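Long-range contacts in tripartite terminase subunit 3 (Human herpesvirus 5, PDB 3N4P), which probably serves, as the large subunit of the viral terminase, in the motor that packages genomic DNA into the capsid, this chain being its carboxy-terminal nuclease domain: residues D132-A137 and T162-L167; K61-Y66 and V82-A87; H170-N175 and A273-V278; A112-A117 and C152-S157. All blocks are in the same frame, centred on the assembly; numbering follows the deposited sequence.

Interaction 1 of 4, residues D132-A137 and T162-L167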
loop_
_atom_site.group_PDB
_atom_site.type_symbol
_atom_site.label_atom_id
_atom_site.label_comp_id
_atom_site.label_asym_id
_atom_site.label_seq_id
_atom_site.Cartn_x
_atom_site.Cartn_y
_atom_site.Cartn_z
ATOM N N ASP B 132 14.118 15.718 -8.881
ATOM C CA ASP B 132 14.878 16.852 -9.425
ATOM C C ASP B 132 15.459 16.688 -10.831
ATOM O O ASP B 132 16.088 17.635 -11.338
ATOM C CB ASP B 132 15.949 17.382 -8.417
ATOM C CG ASP B 132 17.228 16.471 -8.277
ATOM O OD1 ASP B 132 17.284 15.278 -8.725
ATOM O OD2 ASP B 132 18.212 16.993 -7.666
ATOM N N GLU B 133 15.203 15.535 -11.462
ATOM C CA GLU B 133 15.648 15.197 -12.829
ATOM C C GLU B 133 14.665 14.276 -13.561
ATOM O O GLU B 133 14.023 13.449 -12.935
ATOM C CB GLU B 133 16.991 14.491 -12.724
ATOM C CG GLU B 133 17.768 14.149 -14.012
ATOM C CD GLU B 133 19.126 13.483 -13.663
ATOM O OE1 GLU B 133 19.148 12.277 -13.223
ATOM O OE2 GLU B 133 20.179 14.165 -13.792
ATOM N N LEU B 134 14.570 14.415 -14.879
ATOM C CA LEU B 134 13.798 13.517 -15.754
ATOM C C LEU B 134 14.641 12.795 -16.758
ATOM O O LEU B 134 15.444 13.420 -17.416
ATOM C CB LEU B 134 12.879 14.312 -16.641
ATOM C CG LEU B 134 11.489 14.533 -16.183
ATOM C CD1 LEU B 134 10.915 15.660 -17.145
ATOM C CD2 LEU B 134 10.732 13.162 -16.211
ATOM N N ARG B 135 14.394 11.512 -16.947
ATOM C CA ARG B 135 15.090 10.741 -17.937
ATOM C C ARG B 135 14.081 10.004 -18.731
ATOM O O ARG B 135 13.331 9.194 -18.184
ATOM C CB ARG B 135 16.003 9.752 -17.276
ATOM C CG ARG B 135 17.295 10.364 -16.889
ATOM C CD ARG B 135 18.232 9.397 -16.113
ATOM N NE ARG B 135 19.349 10.217 -15.684
ATOM C CZ ARG B 135 20.634 10.050 -16.035
ATOM N NH1 ARG B 135 21.038 8.983 -16.754
ATOM N NH2 ARG B 135 21.532 10.948 -15.615
ATOM N N ILE B 136 14.076 10.258 -20.033
ATOM C CA ILE B 136 12.977 9.855 -20.887
ATOM C C ILE B 136 13.491 9.037 -22.053
ATOM O O ILE B 136 14.379 9.464 -22.732
ATOM C CB ILE B 136 12.234 11.128 -21.426
ATOM C CG1 ILE B 136 11.722 11.956 -20.251
ATOM C CG2 ILE B 136 11.065 10.773 -22.387
ATOM C CD1 ILE B 136 11.259 13.390 -20.670
ATOM N N ALA B 137 12.892 7.883 -22.299
ATOM C CA ALA B 137 13.153 7.132 -23.516
ATOM C C ALA B 137 11.938 7.083 -24.422
ATOM O O ALA B 137 10.858 6.684 -23.983
ATOM C CB ALA B 137 13.526 5.672 -23.116
ATOM N N THR B 162 7.609 23.900 -15.984
ATOM C CA THR B 162 8.413 23.716 -14.780
ATOM C C THR B 162 9.938 23.711 -15.095
ATOM O O THR B 162 10.351 23.398 -16.238
ATOM C CB THR B 162 7.987 22.410 -14.023
ATOM O OG1 THR B 162 8.586 22.396 -12.724
ATOM C CG2 THR B 162 8.427 21.170 -14.764
ATOM N N LEU B 163 10.758 24.097 -14.113
ATOM C CA LEU B 163 12.221 24.086 -14.256
ATOM C C LEU B 163 12.797 22.781 -13.710
ATOM O O LEU B 163 12.794 22.565 -12.500
ATOM C CB LEU B 163 12.834 25.218 -13.453
ATOM C CG LEU B 163 14.316 25.545 -13.686
ATOM C CD1 LEU B 163 14.554 26.087 -15.136
ATOM C CD2 LEU B 163 14.821 26.548 -12.650
ATOM N N ILE B 164 13.333 21.944 -14.585
ATOM C CA ILE B 164 13.946 20.712 -14.198
ATOM C C ILE B 164 14.906 20.284 -15.314
ATOM O O ILE B 164 14.679 20.633 -16.448
ATOM C CB ILE B 164 12.845 19.630 -13.998
ATOM C CG1 ILE B 164 13.468 18.354 -13.422
ATOM C CG2 ILE B 164 12.071 19.398 -15.330
ATOM C CD1 ILE B 164 12.609 17.623 -12.407
ATOM N N ARG B 165 15.928 19.479 -15.030
ATOM C CA ARG B 165 16.785 18.984 -16.119
ATOM C C ARG B 165 16.145 17.812 -16.762
ATOM O O ARG B 165 15.704 16.868 -16.078
ATOM C CB ARG B 165 18.203 18.641 -15.664
ATOM C CG ARG B 165 18.268 18.341 -14.215
ATOM C CD ARG B 165 19.604 18.689 -13.553
ATOM N NE ARG B 165 20.794 18.528 -14.390
ATOM C CZ ARG B 165 21.700 17.562 -14.267
ATOM N NH1 ARG B 165 21.562 16.610 -13.343
ATOM N NH2 ARG B 165 22.759 17.555 -15.078
ATOM N N VAL B 166 16.107 17.855 -18.088
ATOM C CA VAL B 166 15.509 16.800 -18.903
ATOM C C VAL B 166 16.631 16.152 -19.710
ATOM O O VAL B 166 17.483 16.867 -20.259
ATOM C CB VAL B 166 14.518 17.415 -19.891
ATOM C CG1 VAL B 166 13.434 16.487 -20.156
ATOM C CG2 VAL B 166 13.912 18.661 -19.295
ATOM N N LEU B 167 16.656 14.829 -19.764
ATOM C CA LEU B 167 17.653 14.040 -20.511
ATOM C C LEU B 167 16.866 13.023 -21.295
ATOM O O LEU B 167 15.844 12.577 -20.836
ATOM C CB LEU B 167 18.573 13.272 -19.577
ATOM C CG LEU B 167 19.691 14.021 -18.850
ATOM C CD1 LEU B 167 19.234 14.739 -17.591
ATOM C CD2 LEU B 167 20.793 13.071 -18.529
#

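Interaction 2 of 4, residues K61-Y66 and V82-A87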
loop_
_atom_site.group_PDB
_atom_site.type_symbol
_atom_site.label_atom_id
_atom_site.label_comp_id
_atom_site.label_asym_id
_atom_site.label_seq_id
_atom_site.Cartn_x
_atom_site.Cartn_y
_atom_site.Cartn_z
ATOM N N LYS B 61 15.803 10.480 -6.856
ATOM C CA LYS B 61 15.394 11.813 -7.273
ATOM C C LYS B 61 15.147 11.925 -8.774
ATOM O O LYS B 61 14.795 12.998 -9.294
ATOM C CB LYS B 61 16.384 12.863 -6.756
ATOM C CG LYS B 61 16.591 12.637 -5.269
ATOM C CD LYS B 61 17.299 13.797 -4.627
ATOM C CE LYS B 61 16.940 13.789 -3.149
ATOM N NZ LYS B 61 18.082 14.337 -2.332
ATOM N N THR B 62 15.289 10.806 -9.456
ATOM C CA THR B 62 15.113 10.807 -10.859
ATOM C C THR B 62 13.855 10.098 -11.299
ATOM O O THR B 62 13.665 8.952 -10.981
ATOM C CB THR B 62 16.338 10.189 -11.552
ATOM O OG1 THR B 62 17.458 11.026 -11.303
ATOM C CG2 THR B 62 16.129 10.178 -13.063
ATOM N N LEU B 63 13.026 10.775 -12.090
ATOM C CA LEU B 63 11.855 10.140 -12.734
ATOM C C LEU B 63 12.272 9.488 -14.069
ATOM O O LEU B 63 12.688 10.175 -14.973
ATOM C CB LEU B 63 10.812 11.231 -13.062
ATOM C CG LEU B 63 9.345 11.057 -12.817
ATOM C CD1 LEU B 63 8.359 11.875 -13.754
ATOM C CD2 LEU B 63 8.894 9.563 -12.551
ATOM N N TYR B 64 12.159 8.190 -14.220
ATOM C CA TYR B 64 12.412 7.520 -15.498
ATOM C C TYR B 64 11.074 7.364 -16.225
ATOM O O TYR B 64 10.107 6.831 -15.639
ATOM C CB TYR B 64 13.050 6.115 -15.241
ATOM C CG TYR B 64 14.426 6.270 -14.651
ATOM C CD1 TYR B 64 14.593 6.451 -13.279
ATOM C CD2 TYR B 64 15.560 6.386 -15.484
ATOM C CE1 TYR B 64 15.914 6.649 -12.708
ATOM C CE2 TYR B 64 16.907 6.589 -14.943
ATOM C CZ TYR B 64 17.053 6.740 -13.548
ATOM O OH TYR B 64 18.304 6.992 -12.990
ATOM N N VAL B 65 10.981 7.789 -17.475
ATOM C CA VAL B 65 9.765 7.469 -18.217
ATOM C C VAL B 65 10.013 6.788 -19.586
ATOM O O VAL B 65 10.987 7.053 -20.246
ATOM C CB VAL B 65 8.773 8.748 -18.437
ATOM C CG1 VAL B 65 9.097 10.017 -17.617
ATOM C CG2 VAL B 65 8.506 8.977 -19.849
ATOM N N TYR B 66 9.050 6.022 -20.075
ATOM C CA TYR B 66 9.197 5.415 -21.378
ATOM C C TYR B 66 7.888 5.512 -22.080
ATOM O O TYR B 66 6.859 5.245 -21.471
ATOM C CB TYR B 66 9.414 3.918 -21.151
ATOM C CG TYR B 66 9.497 3.087 -22.378
ATOM C CD1 TYR B 66 10.723 2.909 -23.036
ATOM C CD2 TYR B 66 8.383 2.393 -22.853
ATOM C CE1 TYR B 66 10.832 2.067 -24.173
ATOM C CE2 TYR B 66 8.474 1.573 -23.995
ATOM C CZ TYR B 66 9.698 1.415 -24.637
ATOM O OH TYR B 66 9.800 0.600 -25.738
ATOM N N VAL B 82 2.579 4.825 -21.765
ATOM C CA VAL B 82 3.496 5.721 -21.045
ATOM C C VAL B 82 3.562 5.228 -19.561
ATOM O O VAL B 82 2.544 4.886 -18.975
ATOM C CB VAL B 82 3.010 7.197 -21.032
ATOM C CG1 VAL B 82 4.148 8.170 -20.694
ATOM C CG2 VAL B 82 2.384 7.580 -22.369
ATOM N N ALA B 83 4.767 5.174 -19.003
ATOM C CA ALA B 83 4.982 4.857 -17.614
ATOM C C ALA B 83 6.080 5.729 -17.047
ATOM O O ALA B 83 7.085 6.060 -17.707
ATOM C CB ALA B 83 5.362 3.367 -17.436
ATOM N N ALA B 84 5.900 6.031 -15.766
ATOM C CA ALA B 84 6.788 6.896 -15.028
ATOM C C ALA B 84 7.049 6.241 -13.683
ATOM O O ALA B 84 6.099 6.073 -12.887
ATOM C CB ALA B 84 6.131 8.277 -14.847
ATOM N N VAL B 85 8.337 5.899 -13.460
ATOM C CA VAL B 85 8.867 5.198 -12.285
ATOM C C VAL B 85 10.110 5.847 -11.634
ATOM O O VAL B 85 10.844 6.603 -12.279
ATOM C CB VAL B 85 9.169 3.716 -12.593
ATOM C CG1 VAL B 85 8.044 3.079 -13.447
ATOM C CG2 VAL B 85 10.412 3.633 -13.334
ATOM N N GLY B 86 10.320 5.587 -10.332
ATOM C CA GLY B 86 11.444 6.142 -9.556
ATOM C C GLY B 86 11.811 5.117 -8.480
ATOM O O GLY B 86 10.969 4.290 -8.099
ATOM N N ALA B 87 13.004 5.218 -7.928
ATOM C CA ALA B 87 13.427 4.272 -6.953
ATOM C C ALA B 87 12.927 4.621 -5.557
ATOM O O ALA B 87 12.763 5.798 -5.203
ATOM C CB ALA B 87 14.924 4.109 -7.004
#

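Interaction 3 of 4, residues H170-N175 and A273-V278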
loop_
_atom_site.group_PDB
_atom_site.type_symbol
_atom_site.label_atom_id
_atom_site.label_comp_id
_atom_site.label_asym_id
_atom_site.label_seq_id
_atom_site.Cartn_x
_atom_site.Cartn_y
_atom_site.Cartn_z
ATOM N N HIS B 170 19.683 8.608 -25.817
ATOM C CA HIS B 170 20.205 8.898 -27.183
ATOM C C HIS B 170 20.869 7.684 -27.771
ATOM O O HIS B 170 21.555 6.926 -27.069
ATOM C CB HIS B 170 21.182 10.057 -27.189
ATOM C CG HIS B 170 20.514 11.388 -27.196
ATOM N ND1 HIS B 170 20.623 12.280 -28.246
ATOM C CD2 HIS B 170 19.717 11.982 -26.279
ATOM C CE1 HIS B 170 19.926 13.365 -27.972
ATOM N NE2 HIS B 170 19.368 13.209 -26.784
ATOM N N THR B 171 20.644 7.485 -29.062
ATOM C CA THR B 171 21.297 6.378 -29.757
ATOM C C THR B 171 21.899 6.890 -31.072
ATOM O O THR B 171 21.333 7.759 -31.722
ATOM C CB THR B 171 20.337 5.187 -30.028
ATOM O OG1 THR B 171 19.548 5.463 -31.188
ATOM C CG2 THR B 171 19.400 5.010 -28.908
ATOM N N PRO B 172 23.055 6.347 -31.456
ATOM C CA PRO B 172 23.678 6.722 -32.727
ATOM C C PRO B 172 22.791 6.357 -33.924
ATOM O O PRO B 172 22.060 5.376 -33.875
ATOM C CB PRO B 172 24.962 5.890 -32.735
ATOM C CG PRO B 172 24.673 4.733 -31.824
ATOM C CD PRO B 172 23.822 5.301 -30.745
ATOM N N ASP B 173 22.828 7.152 -34.984
ATOM C CA ASP B 173 22.076 6.786 -36.183
ATOM C C ASP B 173 22.980 6.544 -37.407
ATOM O O ASP B 173 23.815 5.639 -37.391
ATOM C CB ASP B 173 20.942 7.793 -36.473
ATOM C CG ASP B 173 20.345 7.613 -37.878
ATOM O OD1 ASP B 173 19.850 6.485 -38.166
ATOM O OD2 ASP B 173 20.420 8.580 -38.695
ATOM N N GLN B 174 22.815 7.362 -38.445
ATOM C CA GLN B 174 23.446 7.127 -39.751
ATOM C C GLN B 174 24.876 7.622 -39.784
ATOM O O GLN B 174 25.817 6.854 -39.573
ATOM C CB GLN B 174 22.639 7.797 -40.870
ATOM C CG GLN B 174 22.705 7.042 -42.193
ATOM C CD GLN B 174 22.021 5.688 -42.116
ATOM O OE1 GLN B 174 20.830 5.590 -41.790
ATOM N NE2 GLN B 174 22.774 4.630 -42.404
ATOM N N ASN B 175 25.019 8.918 -40.044
ATOM C CA ASN B 175 26.308 9.574 -40.011
ATOM C C ASN B 175 26.814 9.654 -38.575
ATOM O O ASN B 175 27.439 10.637 -38.181
ATOM C CB ASN B 175 26.207 10.975 -40.624
ATOM C CG ASN B 175 25.633 10.962 -42.026
ATOM O OD1 ASN B 175 24.773 10.143 -42.356
ATOM N ND2 ASN B 175 26.097 11.886 -42.857
ATOM N N ALA B 273 22.958 4.568 -17.884
ATOM C CA ALA B 273 23.045 5.934 -17.437
ATOM C C ALA B 273 23.812 6.930 -18.337
ATOM O O ALA B 273 23.386 8.078 -18.452
ATOM C CB ALA B 273 23.476 6.027 -15.999
ATOM N N ILE B 274 24.863 6.522 -19.031
ATOM C CA ILE B 274 25.483 7.408 -20.007
ATOM C C ILE B 274 24.661 7.691 -21.267
ATOM O O ILE B 274 24.975 8.646 -21.977
ATOM C CB ILE B 274 26.885 6.950 -20.526
ATOM C CG1 ILE B 274 27.036 5.427 -20.521
ATOM C CG2 ILE B 274 28.055 7.762 -19.887
ATOM C CD1 ILE B 274 26.320 4.745 -21.694
ATOM N N ARG B 275 23.639 6.874 -21.560
ATOM C CA ARG B 275 22.859 7.041 -22.810
ATOM C C ARG B 275 21.965 8.276 -22.758
ATOM O O ARG B 275 21.587 8.840 -23.779
ATOM C CB ARG B 275 22.025 5.797 -23.156
ATOM C CG ARG B 275 22.822 4.496 -23.435
ATOM C CD ARG B 275 23.783 4.659 -24.622
ATOM N NE ARG B 275 23.121 4.644 -25.937
ATOM C CZ ARG B 275 23.036 3.571 -26.726
ATOM N NH1 ARG B 275 23.563 2.413 -26.341
ATOM N NH2 ARG B 275 22.429 3.649 -27.907
ATOM N N PHE B 276 21.660 8.702 -21.548
ATOM C CA PHE B 276 20.778 9.816 -21.324
ATOM C C PHE B 276 21.556 11.124 -21.449
ATOM O O PHE B 276 22.576 11.324 -20.791
ATOM C CB PHE B 276 20.048 9.682 -19.975
ATOM C CG PHE B 276 19.048 8.569 -19.942
ATOM C CD1 PHE B 276 17.711 8.806 -20.261
ATOM C CD2 PHE B 276 19.436 7.279 -19.563
ATOM C CE1 PHE B 276 16.771 7.791 -20.254
ATOM C CE2 PHE B 276 18.548 6.261 -19.550
ATOM C CZ PHE B 276 17.195 6.475 -19.870
ATOM N N ARG B 277 21.095 11.993 -22.331
ATOM C CA ARG B 277 21.818 13.188 -22.586
ATOM C C ARG B 277 20.888 14.347 -22.862
ATOM O O ARG B 277 19.783 14.162 -23.369
ATOM C CB ARG B 277 22.764 12.986 -23.757
ATOM C CG ARG B 277 23.703 14.138 -23.899
ATOM C CD ARG B 277 24.789 13.808 -24.897
ATOM N NE ARG B 277 25.501 12.555 -24.561
ATOM C CZ ARG B 277 26.788 12.362 -24.851
ATOM N NH1 ARG B 277 27.494 13.330 -25.466
ATOM N NH2 ARG B 277 27.376 11.218 -24.537
ATOM N N VAL B 278 21.340 15.549 -22.541
ATOM C CA VAL B 278 20.537 16.741 -22.873
ATOM C C VAL B 278 20.058 16.759 -24.346
ATOM O O VAL B 278 20.847 16.654 -25.265
ATOM C CB VAL B 278 21.200 18.031 -22.363
ATOM C CG1 VAL B 278 20.512 19.304 -22.930
ATOM C CG2 VAL B 278 21.138 18.024 -20.834
#

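Interaction 4 of 4, residues A112-A117 and C152-S157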
loop_
_atom_site.group_PDB
_atom_site.type_symbol
_atom_site.label_atom_id
_atom_site.label_comp_id
_atom_site.label_asym_id
_atom_site.label_seq_id
_atom_site.Cartn_x
_atom_site.Cartn_y
_atom_site.Cartn_z
ATOM N N ALA B 112 -0.763 15.382 -29.773
ATOM C CA ALA B 112 -1.592 14.695 -28.799
ATOM C C ALA B 112 -0.745 13.749 -27.980
ATOM O O ALA B 112 -0.820 13.773 -26.759
ATOM C CB ALA B 112 -2.705 13.950 -29.478
ATOM N N ILE B 113 0.086 12.954 -28.630
ATOM C CA ILE B 113 0.907 11.998 -27.863
ATOM C C ILE B 113 1.858 12.634 -26.868
ATOM O O ILE B 113 1.964 12.173 -25.709
ATOM C CB ILE B 113 1.651 10.991 -28.766
ATOM C CG1 ILE B 113 0.619 9.994 -29.309
ATOM C CG2 ILE B 113 2.691 10.198 -27.950
ATOM C CD1 ILE B 113 0.890 9.407 -30.645
ATOM N N ALA B 114 2.578 13.646 -27.317
ATOM C CA ALA B 114 3.579 14.326 -26.517
ATOM C C ALA B 114 2.974 15.048 -25.311
ATOM O O ALA B 114 3.543 14.934 -24.201
ATOM C CB ALA B 114 4.363 15.329 -27.359
ATOM N N GLU B 115 1.919 15.842 -25.576
ATOM C CA GLU B 115 1.040 16.463 -24.559
ATOM C C GLU B 115 0.436 15.494 -23.497
ATOM O O GLU B 115 0.245 15.862 -22.338
ATOM C CB GLU B 115 -0.137 17.101 -25.212
ATOM C CG GLU B 115 0.160 18.272 -26.213
ATOM C CD GLU B 115 0.848 19.489 -25.559
ATOM O OE1 GLU B 115 0.852 20.577 -26.195
ATOM O OE2 GLU B 115 1.372 19.362 -24.412
ATOM N N CYS B 116 0.069 14.282 -23.883
ATOM C CA CYS B 116 -0.493 13.429 -22.883
ATOM C C CYS B 116 0.676 12.898 -21.999
ATOM O O CYS B 116 0.546 12.708 -20.742
ATOM C CB CYS B 116 -1.275 12.329 -23.547
ATOM S SG CYS B 116 -1.259 10.818 -22.597
ATOM N N ALA B 117 1.852 12.726 -22.610
ATOM C CA ALA B 117 3.032 12.283 -21.825
ATOM C C ALA B 117 3.469 13.411 -20.881
ATOM O O ALA B 117 3.761 13.192 -19.702
ATOM C CB ALA B 117 4.136 11.861 -22.726
ATOM N N CYS B 152 11.118 15.992 -28.794
ATOM C CA CYS B 152 11.284 17.428 -28.798
ATOM C C CYS B 152 10.007 18.096 -28.298
ATOM O O CYS B 152 10.080 19.053 -27.555
ATOM C CB CYS B 152 11.751 17.886 -30.193
ATOM S SG CYS B 152 11.627 19.613 -30.442
ATOM N N LEU B 153 8.838 17.533 -28.604
ATOM C CA LEU B 153 7.582 18.154 -28.138
ATOM C C LEU B 153 7.387 17.977 -26.664
ATOM O O LEU B 153 6.849 18.822 -26.017
ATOM C CB LEU B 153 6.331 17.738 -28.937
ATOM C CG LEU B 153 6.246 18.169 -30.407
ATOM C CD1 LEU B 153 5.429 17.151 -31.193
ATOM C CD2 LEU B 153 5.708 19.623 -30.688
ATOM N N ILE B 154 7.873 16.884 -26.120
ATOM C CA ILE B 154 7.732 16.571 -24.712
ATOM C C ILE B 154 8.606 17.528 -23.938
ATOM O O ILE B 154 8.152 18.131 -22.953
ATOM C CB ILE B 154 8.220 15.152 -24.408
ATOM C CG1 ILE B 154 7.231 14.098 -24.970
ATOM C CG2 ILE B 154 8.369 14.973 -22.820
ATOM C CD1 ILE B 154 7.641 12.670 -24.781
ATOM N N ARG B 155 9.875 17.626 -24.324
ATOM C CA ARG B 155 10.822 18.509 -23.656
ATOM C C ARG B 155 10.230 19.950 -23.618
ATOM O O ARG B 155 10.277 20.638 -22.603
ATOM C CB ARG B 155 12.156 18.519 -24.418
ATOM C CG ARG B 155 13.329 19.205 -23.712
ATOM C CD ARG B 155 14.439 19.622 -24.718
ATOM N NE ARG B 155 13.879 20.131 -25.969
ATOM C CZ ARG B 155 13.444 21.373 -26.183
ATOM N NH1 ARG B 155 13.486 22.302 -25.223
ATOM N NH2 ARG B 155 12.932 21.688 -27.375
ATOM N N GLN B 156 9.656 20.348 -24.727
ATOM C CA GLN B 156 8.905 21.595 -24.823
ATOM C C GLN B 156 7.776 21.855 -23.793
ATOM O O GLN B 156 7.789 22.907 -23.138
ATOM C CB GLN B 156 8.322 21.685 -26.212
ATOM C CG GLN B 156 9.168 22.413 -27.124
ATOM C CD GLN B 156 8.556 22.501 -28.527
ATOM O OE1 GLN B 156 9.155 21.995 -29.512
ATOM N NE2 GLN B 156 7.349 23.100 -28.627
ATOM N N SER B 157 6.787 20.946 -23.676
ATOM C CA SER B 157 5.710 21.132 -22.670
ATOM C C SER B 157 6.295 21.117 -21.274
ATOM O O SER B 157 5.991 21.990 -20.460
ATOM C CB SER B 157 4.568 20.091 -22.707
ATOM O OG SER B 157 4.064 19.918 -24.007
#

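Interaction 1 of 4, residues D132-A137 and T162-L167
Ile164 opens the contact from the second segment by laying its side chain against the backbone of Asp132, Ile164 CD1 standing 3.4 Å from Asp132 C, where the chain turns into Glu133. CG1 stands anti to the backbone N (chi1 -173°), which sends the branch across to the neighbouring chain; a long aliphatic residue suits this end, where Val158 and Leu125 also pack on it. Arg165 serves twice. Its carbonyl O accepts Leu134 N at 3.0 Å, and its side chain, bent at chi3, curls back until NH1 lies 2.8 Å from Glu133 OE2, a salt bridge whose carboxylate and guanidinium planes are 41° apart. The other oxygen, OE1, takes Arg135 NE from above the carboxylate plane and also bonds Thr62; Arg135 NH1 bonds Ala273 O. Val166 points to the opposite face of the sheet, beside Leu134 and pointing the same way; its CG1 lies 3.8 Å from Ile136 CD1, in a layer that helix 144-161 covers. Leu167 closes the ladder: its N reaches Leu134 O, its O receives Ile136 N, and its CD2 rests over one face of the Arg135 guanidinium, 3.7 Å from NH2. The two parallel strands precede and follow helix 144-161, a beta-alpha-beta unit. Its aliphatic face needs no polar partner, whereas on the other one carboxylate shared by two arginines should offset their like charges and favour an ionised Glu133.

Interaction 2 of 4, residues K61-Y66 and V82-A87
Tyr64 and Val85 exchange two backbone hydrogen bonds, Tyr64 N to Val85 O at 2.8 Å and Val85 N to Tyr64 O at 3.0 Å, and so form a hydrogen-bonded pair of antiparallel strands. Two residues on, Tyr66 and Ala83 repeat the exchange with somewhat longer bonds. Between them Val65 and Ala84 make the non-hydrogen-bonded pair, with Val65 CA and Ala84 CA 4.4 Å apart, the usual spacing of such a pair. Weaker CA-H...O contacts fill the gaps in this ladder: Val65 CA lies 3.1 Å from Ala83 O, and Ala84 CA approaches Tyr64 O.

Apolar contacts divide between the two faces. On the one carrying Leu63, Val65 and Ala84, Leu63 swings CD2 over to Ala84 CB, 3.8 Å away, and helix 109-127 packs there through Met120, Ile121 and Val124. On the other, Tyr64 CB meets Val85 CG2 at 4.1 Å. The Tyr64 ring, with CG anti to the carbonyl carbon (chi1 -67°), turns an edge to Val85 O while Thr62 CG2 sits over one of its faces. Tyr66 heads away from its partner strand and packs on Ala260, Met263 and Glu139, and helix 256-267 reaches Ala83 and Val85 as well.

Small side chains suit strand 80-88 where helices pack on it, Ala84 under Met120 of helix 109-127 and Ala83 under helix 256-267. Strand 62-67 is a central strand, pairing also with 133-138, and it leads directly to Asp68, which with Glu139 binds magnesium, consistent with the RNase H-like nuclease fold of large terminases.

Interaction 3 of 4, residues H170-N175 and A273-V278
His170 and Arg275 hold each other by two hydrogen bonds. The backbone N of His170 donates to Arg275 O at 2.8 Å, coming from 38° above the carbonyl plane. In return Arg275 NE donates to His170 O at 3.0 Å; this bond is straight, 167° at the hydrogen, and the acceptor lies in the guanidinium plane, so the flat group meets the carbonyl with its edge. Arginine suits the place because the bends at chi2 and chi3 steer the long side chain across to 170-172, bringing NE to His170 O.

The same group then runs along the next two residues. Arg275 NH2 comes within 3.4 Å of Thr171 CB and 3.6 Å of Pro172 CD, so the NH2 end of the group, edge-on to Thr171, borders aliphatic carbons. At the other end the His170 imidazole, set with CG anti to the carbonyl carbon (chi1 -81°), passes the backbone of Arg277: NE2 is 3.6 Å from Arg277 O, and CD2 is 4.1 Å from Arg277 CB. The two side chains cross at about a right angle.

Farther out, Pro180 and Glu178 touch the His170 side chain, while Thr171 pairs by its backbone with Gln179. Phe276 points away from 170-175, meeting Tyr169 edge-to-face, and Arg277 bonds Phe168 through the backbone. Ala273 O accepts from Arg135, which ties 273-275 to strand 133-138. Here the C-terminal strand 276-277 joins antiparallel to strand 165-172, completing the edge of the mixed sheet of the nuclease domain.

Interaction 4 of 4, residues A112-A117 and C152-S157
Two helices, 109-127 and 144-161, pack side by side here on the same face of the central sheet, and small residues let them approach. Over these segments the axes come within 8.4 Å and diverge by 42°. Ala114 sits at the nearest point: its CB points at the other helix and lies 3.5 Å from Leu153 CB, a carbon pair tighter than usual van der Waals contact, suited to alanine's single methyl. The same methyl is 3.9 Å from Ile154 CG1, which runs alongside the neighbouring helix. With CG1 anti to the carbonyl carbon (chi1 -72°), the isoleucine carries CD1 onward to Ala117 CB, 4.1 Å away. Its other neighbours include Leu67 of strand 62-67, so Ile154 fills the seam between both helices and the sheet beneath.

At the rim the contact turns polar. The CB of Glu115 points away from the partner helix, but the chain bends at chi2 and returns OE2 to Ser157, whose OG donates a hydrogen bond at 2.8 Å. The hydroxyl meets the carboxylate from 47° above its plane. Ser157 is well chosen because its short side chain presents OG without pushing the backbones apart.

Chemically, the methyls of Ala114 and Ala117 against aliphatic carbons of Leu153 and Ile154 make the apolar part of the seam, while one bond to a charged acceptor marks its solvent side; that bond probably steadies the carboxylate, favouring its ionised form.

Interaction 2 is the most buried of the four and lies nearest the chain's centre; interactions 1, 3 and 4 are partly buried. Interactions 1, 2 and 3 belong to one sheet: strand 62-67 of interaction 2 pairs with 133-138 of interaction 1, and interactions 1 and 3 share strand 165-172. Going from interaction 2 through 1 to 3, the pairing is antiparallel, parallel, then antiparallel. Central pairing relies on backbone bonds and mostly small or aliphatic side chains, with two tyrosines on one face, whereas toward the edge arginines contribute, by salt bridges in interaction 1 and by a side-chain bond to a backbone carbonyl in interaction 3. Interaction 4 adds the helical layer, reaching interaction 1 through Ile154 on Ile136 and interaction 2 through Ala117 on Val82.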